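Local coordinates for filamentation induced by cAMP protein Fic (Desulfovibrio alaskensis, PDB 4RGL) that belongs to the Fic/DOC family, is largely helical and probably carries a C-terminal domain related to helix-turn-helix modules, at residues Y12-P16 with A17-L21; A235-T238 with P239-F243; P168-A171 with S172-H176; R202-K205 with P206-Y210. All blocks are in the same frame, centred on the assembly; numbering follows the deposited sequence.

Overall arrangement
Along the chain the order is contact 1, contact 3, contact 4, contact 2, all four being local turns or helix starts. Contacts 1, 2 and 3 form a compact group: the centres of contacts 1 and 2, and of contacts 2 and 3, lie about 10 Å apart, those of contacts 1 and 3 about 12 Å, with side chains touching in each case. Contact 4, the turn after helix 189-202, touches contact 3, their centres about 13 Å apart; its centre is about 22 Å from those of contacts 1 and 2, with no touch. Packing and a threonine-threonine hydrogen bond thus join the start of helix 16-32 to helices 168-182 and 238-257, distant in sequence.

Contact 1 of 4, residues Y12-P16 with A17-L21; sequences YTITP and AIVNL
Thr15 and Ile18 meet where the extended chain 12-15 turns into helix 16-32, and Thr15 occupies the N-cap position. Its carbonyl oxygen accepts two weak backbone bonds. Ile18 N lies 2.8 Å from Thr15 O but with a bent N-H...O angle of 126°, whereas Val19 N approaches the same Thr15 O more nearly straight, at the longer distance of 3.4 Å. The next carbonyl is also used twice: Pro16 O takes the side-chain amide of Asn20, ND2 to O 2.6 Å, and a weak bond from Asn20 N at 3.3 Å from Pro16 O. With CG beside its own backbone N (chi1 -83°), Asn20 folds back along the helix, and Pro16 O lies close to its amide plane. Pro16 itself has no N-H to satisfy. Apolar contacts fill in beside these bonds. Thr15 CG2 packs on Ile18 CG1 at 3.4 Å, the two side chains crossing at about a right angle, and Ile14 CG2 meets Val19 CG1 at 3.9 Å. The hydroxyl of Thr13 is satisfied elsewhere, by Thr238 at the start of helix 238-257, and Ile18 also packs on Val241 of that helix. Asn20, among others, touches a crystal neighbour, which may influence the exposed amide. Two carbonyls shared among four donors, three of them weakly bound, imply a helix start supported by a side chain as well as by its backbone.

Contact 2 of 4, residues A235-T238 with P239-F243; sequences ADAT and PFVEF
Ala237 and Val241 stand one helical turn apart, with Ala237 CB 4.3 Å from Val241 CG2, and the backbone bond beneath them is well formed: Val241 N to Ala237 O, 2.9 Å, N-H...O angle 159°. The following pair repeats it, Glu242 N donating to Thr238 O at 3.0 Å. In both bonds the donor stands nearly in line with the C=O bond, as expected for regular alpha-helical geometry. Pro239 sets its CD 3.3 Å from Asp236 O, and the same carbon lies 3.9 Å from Asp236 OD2.

The next shell is the cap. Asp236 carries its carboxylate opposite the backbone N (chi1 -177°), which brings OD1 over the helix start to accept from Thr238 N at 3.2 Å. That N-H comes down from above the carboxylate plane. One residue earlier, Ala235, with positive phi, is the C-prime residue of a Schellman motif closing helix 221-234, in which Asp236 N bonds Ala231 O and Ala235 N bonds Asp232 O. One helix therefore ends and the next begins within a few residues. Around this corner, Pro239 rests on Ala231 of helix 221-234, the ring of Phe240 meets His176 of helix 168-182 edge-to-face, Val241 packs on Cys173 and Ile174 of that helix, and Glu242 touches Ala17 of helix 16-32.

Contact 3 of 4, residues P168-A171 with S172-H176; sequences PLVA and SCIFH
Ser172 bonds to the preceding turn through both its backbone and its side chain. Among the backbone bonds, Ser172 N reaches Pro168 O at 2.8 Å, Ile174 N reaches Val170 O at 2.9 Å and Phe175 N reaches Ala171 O at 2.9 Å, the i to i-4 spacing of an alpha helix. The side-chain bond is different in shape: Ser172 OG donates to Leu169 O at 2.9 Å, arriving above the carbonyl plane with a C=O...OG angle of 118°. A chi1 of 66°, which leaves OG flanked by the amide nitrogen and the carbonyl carbon, turns this buried hydroxyl back toward the helix start.

Apolar contact comes from Val170 and Ile174, which run alongside each other in one direction, CG1 to CG1 3.9 Å.

Outward packing comes from several helices. Phe175 meets Trp196, and His176 ND1 bonds Gln197, both on helix 189-202; Ile174 lies on Trp160 of helix 150-163, and Leu169 on Leu245 of helix 238-257. Such burial on several sides is that of a central helix in the mainly helical Fic fold, where helix 168-182 leads into the signature HPFADGNGR, which spans the following loop and the start of helix 189-202.

Contact 4 of 4, residues R202-K205 with P206-Y210; sequences RNWK and PLLAY
Arg202 overlaps Ala209 with the aliphatic part of its chain, CB to CB 3.7 Å and Arg202 CD to Ala209 CB 3.9 Å, across a tight connection in which helix 189-202 gives way to the 3-10 turn 206-209. The CB contact is set by the backbone; a chi1 of 71° then helps bring CD over Ala209, and the bend at chi3 turns the guanidinium, whose NH2 makes a salt bridge with Glu99. One hydrogen bond joins the two segments, Leu208 N to Lys205 O at 3.0 Å with an N-H...O angle of 153°, the i to i-3 pairing of a 3-10 turn; Ala209 N to Pro206 O and Tyr210 N to Leu207 O continue it. A bent, at most weak CA-H...O contact, Pro206 CA to Arg202 O at 3.4 Å, lies nearby.

Trp204 is touched from two directions. Lys205 CG sits 3.7 Å above one face of the indole, over its centre, while Leu208 approaches obliquely. The indole also meets the ring of His167 edge-to-face and reaches Pro168 and Leu169 of helix 168-182; Leu208 packs on Ile29 of helix 16-32. The branch of Leu208 that touches the indole is CD1, 3.6 Å from both CE3 and CZ3 of Trp204.

Contact 1 of 4, residues Y12-P16 with A17-L21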
loop_
_atom_site.group_PDB
_atom_site.type_symbol
_atom_site.label_atom_id
_atom_site.label_comp_id
_atom_site.label_asym_id
_atom_site.label_seq_id
_atom_site.Cartn_x
_atom_site.Cartn_y
_atom_site.Cartn_z
ATOM N N TYR A 12 5.358 13.915 -23.984
ATOM C CA TYR A 12 4.029 13.978 -23.408
ATOM C C TYR A 12 3.028 14.510 -24.429
ATOM O O TYR A 12 3.088 15.687 -24.800
ATOM C CB TYR A 12 4.027 14.852 -22.139
ATOM N N THR A 13 2.152 13.619 -24.948
ATOM C CA THR A 13 1.071 14.003 -25.875
ATOM C C THR A 13 -0.262 13.440 -25.359
ATOM O O THR A 13 -0.410 12.222 -25.227
ATOM C CB THR A 13 1.376 13.526 -27.311
ATOM O OG1 THR A 13 1.627 12.121 -27.292
ATOM C CG2 THR A 13 2.563 14.264 -27.938
ATOM N N ILE A 14 -1.210 14.336 -25.007
ATOM C CA ILE A 14 -2.494 13.950 -24.399
ATOM C C ILE A 14 -3.384 13.202 -25.435
ATOM O O ILE A 14 -3.122 13.264 -26.635
ATOM C CB ILE A 14 -3.237 15.206 -23.805
ATOM C CG1 ILE A 14 -2.333 15.986 -22.797
ATOM C CG2 ILE A 14 -4.561 14.807 -23.148
ATOM C CD1 ILE A 14 -1.263 16.942 -23.455
ATOM N N THR A 15 -4.386 12.455 -24.944
ATOM C CA THR A 15 -5.303 11.678 -25.781
ATOM C C THR A 15 -6.706 11.633 -25.108
ATOM O O THR A 15 -6.799 11.717 -23.881
ATOM C CB THR A 15 -4.721 10.246 -26.025
ATOM O OG1 THR A 15 -5.675 9.456 -26.726
ATOM C CG2 THR A 15 -4.341 9.556 -24.754
ATOM N N PRO A 16 -7.817 11.493 -25.895
ATOM C CA PRO A 16 -9.156 11.457 -25.268
ATOM C C PRO A 16 -9.279 10.366 -24.187
ATOM O O PRO A 16 -10.093 10.498 -23.282
ATOM C CB PRO A 16 -10.100 11.170 -26.452
ATOM C CG PRO A 16 -9.203 10.756 -27.590
ATOM C CD PRO A 16 -7.910 11.434 -27.366
ATOM N N ALA A 17 -8.467 9.303 -24.280
ATOM C CA ALA A 17 -8.474 8.239 -23.274
ATOM C C ALA A 17 -7.918 8.743 -21.932
ATOM O O ALA A 17 -8.458 8.399 -20.879
ATOM C CB ALA A 17 -7.665 7.049 -23.763
ATOM N N ILE A 18 -6.856 9.604 -21.976
ATOM C CA ILE A 18 -6.234 10.164 -20.765
ATOM C C ILE A 18 -7.238 11.047 -20.006
ATOM O O ILE A 18 -7.430 10.851 -18.806
ATOM C CB ILE A 18 -4.930 10.959 -21.107
ATOM C CG1 ILE A 18 -3.754 9.994 -21.388
ATOM C CG2 ILE A 18 -4.567 11.947 -19.972
ATOM C CD1 ILE A 18 -2.404 10.721 -21.906
ATOM N N VAL A 19 -7.890 12.012 -20.709
ATOM C CA VAL A 19 -8.816 12.952 -20.057
ATOM C C VAL A 19 -9.991 12.182 -19.407
ATOM O O VAL A 19 -10.422 12.544 -18.317
ATOM C CB VAL A 19 -9.330 14.059 -21.026
ATOM C CG1 VAL A 19 -8.171 14.895 -21.565
ATOM C CG2 VAL A 19 -10.151 13.468 -22.167
ATOM N N ASN A 20 -10.435 11.070 -20.037
ATOM C CA ASN A 20 -11.505 10.235 -19.482
ATOM C C ASN A 20 -11.021 9.487 -18.226
ATOM O O ASN A 20 -11.784 9.335 -17.263
ATOM C CB ASN A 20 -12.022 9.245 -20.531
ATOM C CG ASN A 20 -13.043 9.843 -21.474
ATOM O OD1 ASN A 20 -14.255 9.730 -21.265
ATOM N ND2 ASN A 20 -12.576 10.513 -22.516
ATOM N N LEU A 21 -9.743 9.064 -18.218
ATOM C CA LEU A 21 -9.159 8.384 -17.052
ATOM C C LEU A 21 -8.932 9.371 -15.914
ATOM O O LEU A 21 -9.242 9.060 -14.768
ATOM C CB LEU A 21 -7.848 7.683 -17.425
ATOM C CG LEU A 21 -7.999 6.398 -18.248
ATOM C CD1 LEU A 21 -6.684 5.975 -18.838
ATOM C CD2 LEU A 21 -8.604 5.268 -17.407
#

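Contact 2 of 4, residues A235-T238 with P239-F243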
loop_
_atom_site.group_PDB
_atom_site.type_symbol
_atom_site.label_atom_id
_atom_site.label_comp_id
_atom_site.label_asym_id
_atom_site.label_seq_id
_atom_site.Cartn_x
_atom_site.Cartn_y
_atom_site.Cartn_z
ATOM N N ALA A 235 9.104 5.603 -28.979
ATOM C CA ALA A 235 9.554 6.878 -28.379
ATOM C C ALA A 235 8.345 7.774 -27.977
ATOM O O ALA A 235 8.348 8.982 -28.245
ATOM C CB ALA A 235 10.466 7.625 -29.350
ATOM N N ASP A 236 7.326 7.174 -27.326
ATOM C CA ASP A 236 6.118 7.896 -26.925
ATOM C C ASP A 236 5.601 7.380 -25.575
ATOM O O ASP A 236 5.303 6.195 -25.444
ATOM C CB ASP A 236 5.028 7.754 -28.008
ATOM C CG ASP A 236 3.754 8.524 -27.717
ATOM O OD1 ASP A 236 3.802 9.466 -26.886
ATOM O OD2 ASP A 236 2.729 8.239 -28.374
ATOM N N ALA A 237 5.467 8.280 -24.582
ATOM C CA ALA A 237 5.009 7.904 -23.235
ATOM C C ALA A 237 3.488 7.660 -23.197
ATOM O O ALA A 237 3.001 6.968 -22.302
ATOM C CB ALA A 237 5.380 8.987 -22.241
ATOM N N THR A 238 2.744 8.241 -24.168
ATOM C CA THR A 238 1.272 8.195 -24.220
ATOM C C THR A 238 0.701 6.758 -23.855
ATOM O O THR A 238 -0.130 6.659 -22.949
ATOM C CB THR A 238 0.777 8.645 -25.608
ATOM O OG1 THR A 238 1.279 9.955 -25.874
ATOM C CG2 THR A 238 -0.742 8.633 -25.723
ATOM N N PRO A 239 1.115 5.653 -24.557
ATOM C CA PRO A 239 0.512 4.336 -24.255
ATOM C C PRO A 239 0.798 3.875 -22.818
ATOM O O PRO A 239 -0.049 3.219 -22.201
ATOM C CB PRO A 239 1.167 3.403 -25.279
ATOM C CG PRO A 239 2.401 4.121 -25.723
ATOM C CD PRO A 239 2.066 5.563 -25.681
ATOM N N PHE A 240 1.988 4.225 -22.280
ATOM C CA PHE A 240 2.351 3.889 -20.904
ATOM C C PHE A 240 1.479 4.675 -19.913
ATOM O O PHE A 240 1.025 4.115 -18.908
ATOM C CB PHE A 240 3.849 4.171 -20.652
ATOM C CG PHE A 240 4.298 3.933 -19.226
ATOM C CD1 PHE A 240 4.592 2.649 -18.777
ATOM C CD2 PHE A 240 4.483 4.997 -18.350
ATOM C CE1 PHE A 240 5.013 2.431 -17.460
ATOM C CE2 PHE A 240 4.909 4.777 -17.037
ATOM C CZ PHE A 240 5.179 3.497 -16.603
ATOM N N VAL A 241 1.229 5.970 -20.212
ATOM C CA VAL A 241 0.396 6.831 -19.370
ATOM C C VAL A 241 -1.031 6.271 -19.318
ATOM O O VAL A 241 -1.605 6.158 -18.235
ATOM C CB VAL A 241 0.416 8.303 -19.869
ATOM C CG1 VAL A 241 -0.506 9.183 -19.025
ATOM C CG2 VAL A 241 1.838 8.856 -19.867
ATOM N N GLU A 242 -1.559 5.821 -20.481
ATOM C CA GLU A 242 -2.874 5.177 -20.547
ATOM C C GLU A 242 -2.911 3.932 -19.668
ATOM O O GLU A 242 -3.883 3.723 -18.942
ATOM C CB GLU A 242 -3.233 4.803 -21.999
ATOM C CG GLU A 242 -3.600 5.984 -22.886
ATOM C CD GLU A 242 -4.042 5.584 -24.285
ATOM O OE1 GLU A 242 -3.952 4.381 -24.619
ATOM O OE2 GLU A 242 -4.492 6.474 -25.042
ATOM N N PHE A 243 -1.839 3.094 -19.729
ATOM C CA PHE A 243 -1.768 1.860 -18.948
ATOM C C PHE A 243 -1.752 2.162 -17.467
ATOM O O PHE A 243 -2.518 1.559 -16.710
ATOM C CB PHE A 243 -0.523 1.033 -19.329
ATOM C CG PHE A 243 -0.406 -0.278 -18.572
ATOM C CD1 PHE A 243 -0.997 -1.439 -19.064
ATOM C CD2 PHE A 243 0.262 -0.343 -17.351
ATOM C CE1 PHE A 243 -0.913 -2.643 -18.352
ATOM C CE2 PHE A 243 0.323 -1.540 -16.631
ATOM C CZ PHE A 243 -0.261 -2.683 -17.139
#

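Contact 3 of 4, residues P168-A171 with S172-H176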
loop_
_atom_site.group_PDB
_atom_site.type_symbol
_atom_site.label_atom_id
_atom_site.label_comp_id
_atom_site.label_asym_id
_atom_site.label_seq_id
_atom_site.Cartn_x
_atom_site.Cartn_y
_atom_site.Cartn_z
ATOM N N PRO A 168 -0.578 16.082 -11.526
ATOM C CA PRO A 168 0.220 15.050 -10.835
ATOM C C PRO A 168 -0.012 13.629 -11.388
ATOM O O PRO A 168 0.949 12.875 -11.547
ATOM C CB PRO A 168 -0.252 15.156 -9.391
ATOM C CG PRO A 168 -0.626 16.575 -9.230
ATOM C CD PRO A 168 -1.156 17.047 -10.566
ATOM N N LEU A 169 -1.288 13.270 -11.696
ATOM C CA LEU A 169 -1.621 11.943 -12.243
ATOM C C LEU A 169 -0.808 11.648 -13.503
ATOM O O LEU A 169 -0.257 10.557 -13.638
ATOM C CB LEU A 169 -3.128 11.842 -12.553
ATOM C CG LEU A 169 -4.058 11.789 -11.344
ATOM C CD1 LEU A 169 -5.501 11.991 -11.759
ATOM C CD2 LEU A 169 -3.902 10.482 -10.585
ATOM N N VAL A 170 -0.687 12.643 -14.401
ATOM C CA VAL A 170 0.073 12.498 -15.646
ATOM C C VAL A 170 1.577 12.612 -15.358
ATOM O O VAL A 170 2.359 11.793 -15.837
ATOM C CB VAL A 170 -0.377 13.548 -16.703
ATOM C CG1 VAL A 170 0.425 13.403 -17.996
ATOM C CG2 VAL A 170 -1.874 13.438 -16.979
ATOM N N ALA A 171 1.974 13.621 -14.551
ATOM C CA ALA A 171 3.377 13.883 -14.219
ATOM C C ALA A 171 4.050 12.653 -13.594
ATOM O O ALA A 171 5.208 12.371 -13.909
ATOM C CB ALA A 171 3.476 15.066 -13.271
ATOM N N SER A 172 3.314 11.904 -12.719
ATOM C CA SER A 172 3.846 10.691 -12.079
ATOM C C SER A 172 4.111 9.600 -13.114
ATOM O O SER A 172 5.115 8.896 -13.019
ATOM C CB SER A 172 2.886 10.177 -11.013
ATOM O OG SER A 172 1.674 9.719 -11.588
ATOM N N CYS A 173 3.224 9.475 -14.115
ATOM C CA CYS A 173 3.384 8.486 -15.179
ATOM C C CYS A 173 4.568 8.855 -16.071
ATOM O O CYS A 173 5.363 7.980 -16.428
ATOM C CB CYS A 173 2.100 8.354 -15.990
ATOM S SG CYS A 173 0.689 7.733 -15.047
ATOM N N ILE A 174 4.679 10.153 -16.448
ATOM C CA ILE A 174 5.771 10.627 -17.304
ATOM C C ILE A 174 7.126 10.398 -16.607
ATOM O O ILE A 174 8.064 9.890 -17.234
ATOM C CB ILE A 174 5.579 12.125 -17.682
ATOM C CG1 ILE A 174 4.206 12.375 -18.384
ATOM C CG2 ILE A 174 6.740 12.624 -18.537
ATOM C CD1 ILE A 174 4.057 11.745 -19.812
ATOM N N PHE A 175 7.217 10.747 -15.300
ATOM C CA PHE A 175 8.449 10.559 -14.532
ATOM C C PHE A 175 8.832 9.078 -14.475
ATOM O O PHE A 175 9.985 8.735 -14.724
ATOM C CB PHE A 175 8.299 11.125 -13.113
ATOM C CG PHE A 175 9.576 11.077 -12.300
ATOM C CD1 PHE A 175 9.933 9.929 -11.601
ATOM C CD2 PHE A 175 10.427 12.173 -12.246
ATOM C CE1 PHE A 175 11.129 9.872 -10.887
ATOM C CE2 PHE A 175 11.615 12.120 -11.514
ATOM C CZ PHE A 175 11.957 10.971 -10.838
ATOM N N HIS A 176 7.852 8.200 -14.156
ATOM C CA HIS A 176 8.060 6.743 -14.093
ATOM C C HIS A 176 8.657 6.237 -15.402
ATOM O O HIS A 176 9.622 5.484 -15.387
ATOM C CB HIS A 176 6.713 6.027 -13.806
ATOM C CG HIS A 176 6.850 4.608 -13.319
ATOM N ND1 HIS A 176 6.084 4.132 -12.270
ATOM C CD2 HIS A 176 7.667 3.617 -13.746
ATOM C CE1 HIS A 176 6.435 2.867 -12.114
ATOM N NE2 HIS A 176 7.398 2.518 -12.966
#

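Contact 4 of 4, residues R202-K205 with P206-Y210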
loop_
_atom_site.group_PDB
_atom_site.type_symbol
_atom_site.label_atom_id
_atom_site.label_comp_id
_atom_site.label_asym_id
_atom_site.label_seq_id
_atom_site.Cartn_x
_atom_site.Cartn_y
_atom_site.Cartn_z
ATOM N N ARG A 202 1.336 11.268 -3.640
ATOM C CA ARG A 202 1.021 11.659 -2.262
ATOM C C ARG A 202 1.388 13.140 -2.004
ATOM O O ARG A 202 0.811 13.761 -1.110
ATOM C CB ARG A 202 1.699 10.746 -1.232
ATOM C CG ARG A 202 3.185 10.913 -1.114
ATOM C CD ARG A 202 3.654 10.473 0.257
ATOM N NE ARG A 202 3.334 11.469 1.283
ATOM C CZ ARG A 202 3.295 11.206 2.584
ATOM N NH1 ARG A 202 3.444 9.959 3.021
ATOM N NH2 ARG A 202 3.025 12.169 3.453
ATOM N N ASN A 203 2.280 13.726 -2.843
ATOM C CA ASN A 203 2.582 15.164 -2.762
ATOM C C ASN A 203 1.376 15.976 -3.235
ATOM O O ASN A 203 1.240 17.147 -2.884
ATOM C CB ASN A 203 3.835 15.515 -3.584
ATOM C CG ASN A 203 5.150 15.063 -2.943
ATOM O OD1 ASN A 203 5.180 14.476 -1.847
ATOM N ND2 ASN A 203 6.268 15.368 -3.602
ATOM N N TRP A 204 0.463 15.321 -3.984
ATOM C CA TRP A 204 -0.799 15.913 -4.424
ATOM C C TRP A 204 -1.915 15.571 -3.435
ATOM O O TRP A 204 -2.572 16.470 -2.907
ATOM C CB TRP A 204 -1.156 15.418 -5.845
ATOM C CG TRP A 204 -2.570 15.708 -6.268
ATOM C CD1 TRP A 204 -3.184 16.924 -6.286
ATOM C CD2 TRP A 204 -3.465 14.799 -6.925
ATOM N NE1 TRP A 204 -4.455 16.803 -6.799
ATOM C CE2 TRP A 204 -4.643 15.515 -7.224
ATOM C CE3 TRP A 204 -3.392 13.441 -7.275
ATOM C CZ2 TRP A 204 -5.751 14.914 -7.834
ATOM C CZ3 TRP A 204 -4.495 12.845 -7.867
ATOM C CH2 TRP A 204 -5.653 13.582 -8.147
ATOM N N LYS A 205 -2.130 14.268 -3.191
ATOM C CA LYS A 205 -3.111 13.792 -2.223
ATOM C C LYS A 205 -2.492 12.683 -1.368
ATOM O O LYS A 205 -2.164 11.605 -1.878
ATOM C CB LYS A 205 -4.391 13.313 -2.923
ATOM C CG LYS A 205 -5.169 14.449 -3.556
ATOM C CD LYS A 205 -6.480 13.998 -4.111
ATOM C CE LYS A 205 -7.294 15.163 -4.621
ATOM N NZ LYS A 205 -7.663 16.116 -3.528
ATOM N N PRO A 206 -2.232 12.971 -0.069
ATOM C CA PRO A 206 -1.456 12.020 0.753
ATOM C C PRO A 206 -2.159 10.666 0.967
ATOM O O PRO A 206 -1.512 9.715 1.400
ATOM C CB PRO A 206 -1.293 12.757 2.079
ATOM C CG PRO A 206 -1.463 14.197 1.737
ATOM C CD PRO A 206 -2.467 14.238 0.646
ATOM N N LEU A 207 -3.469 10.572 0.653
ATOM C CA LEU A 207 -4.209 9.306 0.786
ATOM C C LEU A 207 -3.753 8.297 -0.264
ATOM O O LEU A 207 -3.828 7.085 -0.033
ATOM C CB LEU A 207 -5.724 9.545 0.658
ATOM C CG LEU A 207 -6.351 10.470 1.711
ATOM C CD1 LEU A 207 -7.823 10.687 1.428
ATOM C CD2 LEU A 207 -6.147 9.912 3.146
ATOM N N LEU A 208 -3.248 8.798 -1.416
ATOM C CA LEU A 208 -2.772 7.949 -2.511
ATOM C C LEU A 208 -1.472 7.202 -2.126
ATOM O O LEU A 208 -1.082 6.253 -2.815
ATOM C CB LEU A 208 -2.549 8.784 -3.776
ATOM C CG LEU A 208 -3.811 9.398 -4.398
ATOM C CD1 LEU A 208 -3.455 10.386 -5.459
ATOM C CD2 LEU A 208 -4.730 8.321 -4.963
ATOM N N ALA A 209 -0.841 7.588 -0.991
ATOM C CA ALA A 209 0.334 6.877 -0.480
ATOM C C ALA A 209 -0.049 5.475 -0.013
ATOM O O ALA A 209 0.816 4.591 0.086
ATOM C CB ALA A 209 0.965 7.657 0.664
ATOM N N TYR A 210 -1.362 5.251 0.225
ATOM C CA TYR A 210 -1.867 3.961 0.679
ATOM C C TYR A 210 -2.722 3.292 -0.420
ATOM O O TYR A 210 -3.541 2.425 -0.125
ATOM C CB TYR A 210 -2.671 4.127 1.978
ATOM C CG TYR A 210 -1.892 4.842 3.062
ATOM C CD1 TYR A 210 -0.920 4.174 3.805
ATOM C CD2 TYR A 210 -2.064 6.205 3.288
ATOM C CE1 TYR A 210 -0.153 4.841 4.761
ATOM C CE2 TYR A 210 -1.311 6.881 4.249
ATOM C CZ TYR A 210 -0.352 6.196 4.980
ATOM O OH TYR A 210 0.386 6.858 5.934
#